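Local coordinates for Sn-glycerol-3-phosphate ABC transporter substrate-binding protein UspB (Mycobacterium tuberculosis, PDB 4MFI) that probably captures glycerophosphocholine outside the cell membrane and delivers it to an ABC transporter for uptake, at residues Thr410-Phe413 / Thr414-Lys418; Arg419-Val422 / Ile423-Arg426. All coordinates share one frame; numbering follows the deposited sequence.

In the fold
Interactions 1 and 2 are successive stretches of one helix, 409-427, near the C-terminal end of the modelled chain. Interaction 1 (410-418) ends where interaction 2 (419-426) begins, and their centres lie about 13 Å apart. Both sit at the periphery, with centres about 25 and 24 Å from the centre of the chain. Phe-413, Ile-416 and Leu-420 are buried, and Ile-423 partly so. All four touch helix 391-405; Leu-420 and Ile-423 also touch Leu-388 in the loop before it. The polar partners differ. In 410-418 a threonine hydroxyl turns back to the backbone, while in 419-426 a glutamine amide meets a carboxylate. No ligand takes part in either contact.

Interaction 1 of 2, residues Thr410-Phe413 / Thr414-Lys418; sequences TKTF and TNIQK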
loop_
_atom_site.group_PDB
_atom_site.type_symbol
_atom_site.label_atom_id
_atom_site.label_comp_id
_atom_site.label_asym_id
_atom_site.label_seq_id
_atom_site.Cartn_x
_atom_site.Cartn_y
_atom_site.Cartn_z
ATOM N N THR A 410 -1.935 24.556 10.136
ATOM C CA THR A 410 -1.002 25.399 9.392
ATOM C C THR A 410 0.397 25.377 10.007
ATOM O O THR A 410 1.387 25.209 9.300
ATOM C CB THR A 410 -1.528 26.839 9.261
ATOM O OG1 THR A 410 -2.732 26.820 8.488
ATOM C CG2 THR A 410 -0.513 27.730 8.561
ATOM N N LYS A 411 0.479 25.515 11.324
ATOM C CA LYS A 411 1.778 25.481 11.986
ATOM C C LYS A 411 2.466 24.128 11.776
ATOM O O LYS A 411 3.658 24.060 11.451
ATOM C CB LYS A 411 1.621 25.782 13.475
ATOM C CG LYS A 411 2.913 25.691 14.257
ATOM C CD LYS A 411 2.638 25.735 15.757
ATOM C CE LYS A 411 3.882 25.405 16.562
ATOM N NZ LYS A 411 4.903 26.479 16.456
ATOM N N THR A 412 1.704 23.050 11.932
ATOM C CA THR A 412 2.273 21.710 11.832
ATOM C C THR A 412 2.740 21.408 10.413
ATOM O O THR A 412 3.889 20.992 10.206
ATOM C CB THR A 412 1.262 20.654 12.301
ATOM O OG1 THR A 412 0.915 20.914 13.666
ATOM C CG2 THR A 412 1.843 19.251 12.191
ATOM N N PHE A 413 1.868 21.652 9.436
ATOM C CA PHE A 413 2.210 21.405 8.035
ATOM C C PHE A 413 3.370 22.285 7.549
ATOM O O PHE A 413 4.196 21.842 6.750
ATOM C CB PHE A 413 0.992 21.573 7.117
ATOM C CG PHE A 413 0.010 20.419 7.167
ATOM C CD1 PHE A 413 0.145 19.394 8.095
ATOM C CD2 PHE A 413 -1.037 20.354 6.257
ATOM C CE1 PHE A 413 -0.763 18.331 8.119
ATOM C CE2 PHE A 413 -1.945 19.307 6.277
ATOM C CZ PHE A 413 -1.811 18.290 7.207
ATOM N N THR A 414 3.437 23.525 8.033
ATOM C CA THR A 414 4.523 24.425 7.658
ATOM C C THR A 414 5.869 23.934 8.187
ATOM O O THR A 414 6.859 23.914 7.446
ATOM C CB THR A 414 4.246 25.862 8.142
ATOM O OG1 THR A 414 3.025 26.331 7.549
ATOM C CG2 THR A 414 5.385 26.799 7.773
ATOM N N ASN A 415 5.905 23.534 9.457
ATOM C CA ASN A 415 7.121 22.985 10.067
ATOM C C ASN A 415 7.559 21.723 9.346
ATOM O O ASN A 415 8.738 21.538 9.042
ATOM C CB ASN A 415 6.919 22.685 11.571
ATOM C CG ASN A 415 8.053 21.818 12.181
ATOM O OD1 ASN A 415 9.100 22.339 12.575
ATOM N ND2 ASN A 415 7.830 20.498 12.277
ATOM N N ILE A 416 6.603 20.843 9.086
ATOM C CA ILE A 416 6.918 19.594 8.412
ATOM C C ILE A 416 7.446 19.851 7.011
ATOM O O ILE A 416 8.440 19.242 6.604
ATOM C CB ILE A 416 5.713 18.660 8.378
ATOM C CG1 ILE A 416 5.465 18.110 9.780
ATOM C CG2 ILE A 416 5.930 17.529 7.384
ATOM C CD1 ILE A 416 4.166 17.392 9.897
ATOM N N GLN A 417 6.809 20.763 6.275
ATOM C CA GLN A 417 7.277 21.050 4.919
ATOM C C GLN A 417 8.718 21.565 4.904
ATOM O O GLN A 417 9.505 21.179 4.040
ATOM C CB GLN A 417 6.339 22.011 4.172
ATOM C CG GLN A 417 6.812 22.276 2.744
ATOM C CD GLN A 417 5.711 22.730 1.802
ATOM O OE1 GLN A 417 4.580 22.267 1.877
ATOM N NE2 GLN A 417 6.057 23.614 0.878
ATOM N N LYS A 418 9.072 22.422 5.860
ATOM C CA LYS A 418 10.446 22.916 5.943
ATOM C C LYS A 418 11.434 21.778 6.199
ATOM O O LYS A 418 12.498 21.709 5.576
ATOM C CB LYS A 418 10.572 23.984 7.036
ATOM C CG LYS A 418 9.893 25.298 6.697
ATOM C CD LYS A 418 9.937 26.273 7.869
ATOM C CE LYS A 418 9.573 27.687 7.431
ATOM N NZ LYS A 418 8.293 27.756 6.677
#
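Thr-410 to Phe-413 and Thr-414 to Lys-418 form continuous alpha-helix, and four i to i+4 backbone bonds link them, from Thr-414 N to Thr-410 O through Gln-417 N to Phe-413 O. The carbonyl of Thr-410 is gripped twice. Its O accepts Thr-414 N at 2.9 Å and also Thr-414 OG1 at 2.6 Å. The two donors arrive from opposite faces of the carbonyl plane, and OG1 is tilted 33° from it. In Thr-414 the hydroxyl lies beside its own backbone N (chi1 -60°), which turns it back toward the preceding turn. The same bond fixes the rotation of this side chain. Thr-410 CG2 packs 3.9 Å from Thr-414 OG1, with the two threonine side chains side by side.

This is the common helix motif in which a threonine hydroxyl bonds the carbonyl four residues earlier, here near the start of helix 409-427. Thr-412 OG1 makes a bond of the same kind to Asp-408 O.

Two residues further on, Thr-412 and Ile-416 also run side by side and point the same way. Thr-412 CG2 meets Ile-416 CD1 at 3.8 Å. Ile-416 CG1 rests 3.3 Å from Thr-412 O, so the isoleucine covers that carbonyl as well as the methyl. Ile-416 reaches Ile-394 of helix 391-405. Phe-413 is buried against Leu-399 and Ile-402 of that helix and also touches Thr-234 of helix 232-245. Gln-417 has CG anti to the backbone N (chi1 -178°) and stays extended, and its OE1 accepts the backbone N of Thr-230.

Interaction 2 of 2, residues Arg419-Val422 / Ile423-Arg426; sequences RLQV and ILDR
Gln-421 and Asp-425 form an i to i+4 side-chain pair on the last turns of helix 409-427. Gln-421 NE2 lies 3.2 Å from Asp-425 OD2 and donates to it in a fairly straight bond, with an N-H...O angle of 159°. OD2 is met on its syn side, but the donor stands 33° out of the carboxylate plane. The acceptor lies close to the plane of the glutamine amide. NE2 donates mainly to this oxygen, with a weak second bond to Asp-425 OD1. The amide and carboxylate planes are 40° apart.

The torsions bring the two ends together. Gln-421 bends at chi2, which carries its amide along the helix toward the next turn. Asp-425 CG lies beside its own backbone N and leans back. Its OD2 then comes 3.3 Å from Gln-421 O, a pair of acceptors. Each oxygen has its own donor: Gln-421 NE2 for OD2, Asp-425 N for Gln-421 O. This may offset the repulsion.

From Ile-423 through Asp-425 the backbone follows the regular alpha pattern. Leu-424 N reaches Leu-420 O at 2.8 Å, and Asp-425 N reaches Gln-421 O at 2.9 Å. Ile-423 CG1 lies 3.5 Å from Arg-419 O, over the preceding turn. At the end of the segment Arg-426 N bonds Val-422 O and, weakly, Ile-423 O. CB of Arg-426 sits 3.4 Å from Val-422 O.

Leu-420 and Leu-424 are buried. Leu-420 packs on Ile-394 and Ile-395 of helix 391-405, on Leu-388 and on Leu-227 of strand 226-227. Leu-424 touches Trp-225 in the loop before that strand, while Ile-423 lies against Leu-388 and Ile-394.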
loop_
_atom_site.group_PDB
_atom_site.type_symbol
_atom_site.label_atom_id
_atom_site.label_comp_id
_atom_site.label_asym_id
_atom_site.label_seq_id
_atom_site.Cartn_x
_atom_site.Cartn_y
_atom_site.Cartn_z
ATOM N N ARG A 419 11.078 20.874 7.104
ATOM C CA ARG A 419 11.944 19.734 7.406
ATOM C C ARG A 419 12.081 18.792 6.219
ATOM O O ARG A 419 13.179 18.312 5.918
ATOM C CB ARG A 419 11.436 18.993 8.646
ATOM C CG ARG A 419 11.645 19.833 9.913
ATOM C CD ARG A 419 10.851 19.347 11.080
ATOM N NE ARG A 419 11.148 17.961 11.402
ATOM C CZ ARG A 419 10.234 17.096 11.821
ATOM N NH1 ARG A 419 10.581 15.852 12.091
ATOM N NH2 ARG A 419 8.966 17.478 11.956
ATOM N N LEU A 420 10.966 18.526 5.556
ATOM C CA LEU A 420 10.969 17.654 4.383
ATOM C C LEU A 420 11.772 18.259 3.233
ATOM O O LEU A 420 12.457 17.541 2.501
ATOM C CB LEU A 420 9.539 17.364 3.920
ATOM C CG LEU A 420 8.653 16.546 4.869
ATOM C CD1 LEU A 420 7.276 16.351 4.240
ATOM C CD2 LEU A 420 9.281 15.206 5.209
ATOM N N GLN A 421 11.688 19.578 3.065
ATOM C CA GLN A 421 12.420 20.249 1.994
ATOM C C GLN A 421 13.927 20.077 2.189
ATOM O O GLN A 421 14.656 19.770 1.242
ATOM C CB GLN A 421 12.069 21.739 1.944
ATOM C CG GLN A 421 12.627 22.435 0.711
ATOM C CD GLN A 421 11.909 22.006 -0.541
ATOM O OE1 GLN A 421 10.694 22.164 -0.648
ATOM N NE2 GLN A 421 12.652 21.456 -1.500
ATOM N N VAL A 422 14.386 20.266 3.424
ATOM C CA VAL A 422 15.799 20.094 3.741
ATOM C C VAL A 422 16.257 18.661 3.458
ATOM O O VAL A 422 17.294 18.448 2.828
ATOM C CB VAL A 422 16.089 20.496 5.199
ATOM C CG1 VAL A 422 17.485 20.062 5.617
ATOM C CG2 VAL A 422 15.936 21.997 5.367
ATOM N N ILE A 423 15.469 17.679 3.888
ATOM C CA ILE A 423 15.833 16.278 3.663
ATOM C C ILE A 423 15.843 15.941 2.169
ATOM O O ILE A 423 16.772 15.307 1.671
ATOM C CB ILE A 423 14.893 15.322 4.432
ATOM C CG1 ILE A 423 15.146 15.441 5.940
ATOM C CG2 ILE A 423 15.103 13.864 3.984
ATOM C CD1 ILE A 423 14.067 14.809 6.791
ATOM N N LEU A 424 14.813 16.377 1.456
ATOM C CA LEU A 424 14.722 16.131 0.022
ATOM C C LEU A 424 15.926 16.711 -0.723
ATOM O O LEU A 424 16.556 16.030 -1.538
ATOM C CB LEU A 424 13.434 16.753 -0.524
ATOM C CG LEU A 424 13.138 16.468 -1.993
ATOM C CD1 LEU A 424 12.845 14.977 -2.194
ATOM C CD2 LEU A 424 11.971 17.328 -2.457
ATOM N N ASP A 425 16.256 17.967 -0.435
ATOM C CA ASP A 425 17.351 18.633 -1.135
ATOM C C ASP A 425 18.721 18.058 -0.772
ATOM O O ASP A 425 19.650 18.095 -1.590
ATOM C CB ASP A 425 17.319 20.142 -0.883
ATOM C CG ASP A 425 16.104 20.810 -1.492
ATOM O OD1 ASP A 425 15.503 20.216 -2.409
ATOM O OD2 ASP A 425 15.750 21.924 -1.053
ATOM N N ARG A 426 18.858 17.516 0.436
ATOM C CA ARG A 426 20.153 16.979 0.835
ATOM C C ARG A 426 20.363 15.517 0.438
ATOM O O ARG A 426 21.497 15.114 0.163
ATOM C CB ARG A 426 20.437 17.218 2.326
ATOM C CG ARG A 426 19.931 16.172 3.273
ATOM C CD ARG A 426 20.261 16.548 4.723
ATOM N NE ARG A 426 21.663 16.922 4.952
ATOM C CZ ARG A 426 22.668 16.057 5.092
ATOM N NH1 ARG A 426 22.459 14.751 4.987
ATOM N NH2 ARG A 426 23.896 16.493 5.315
#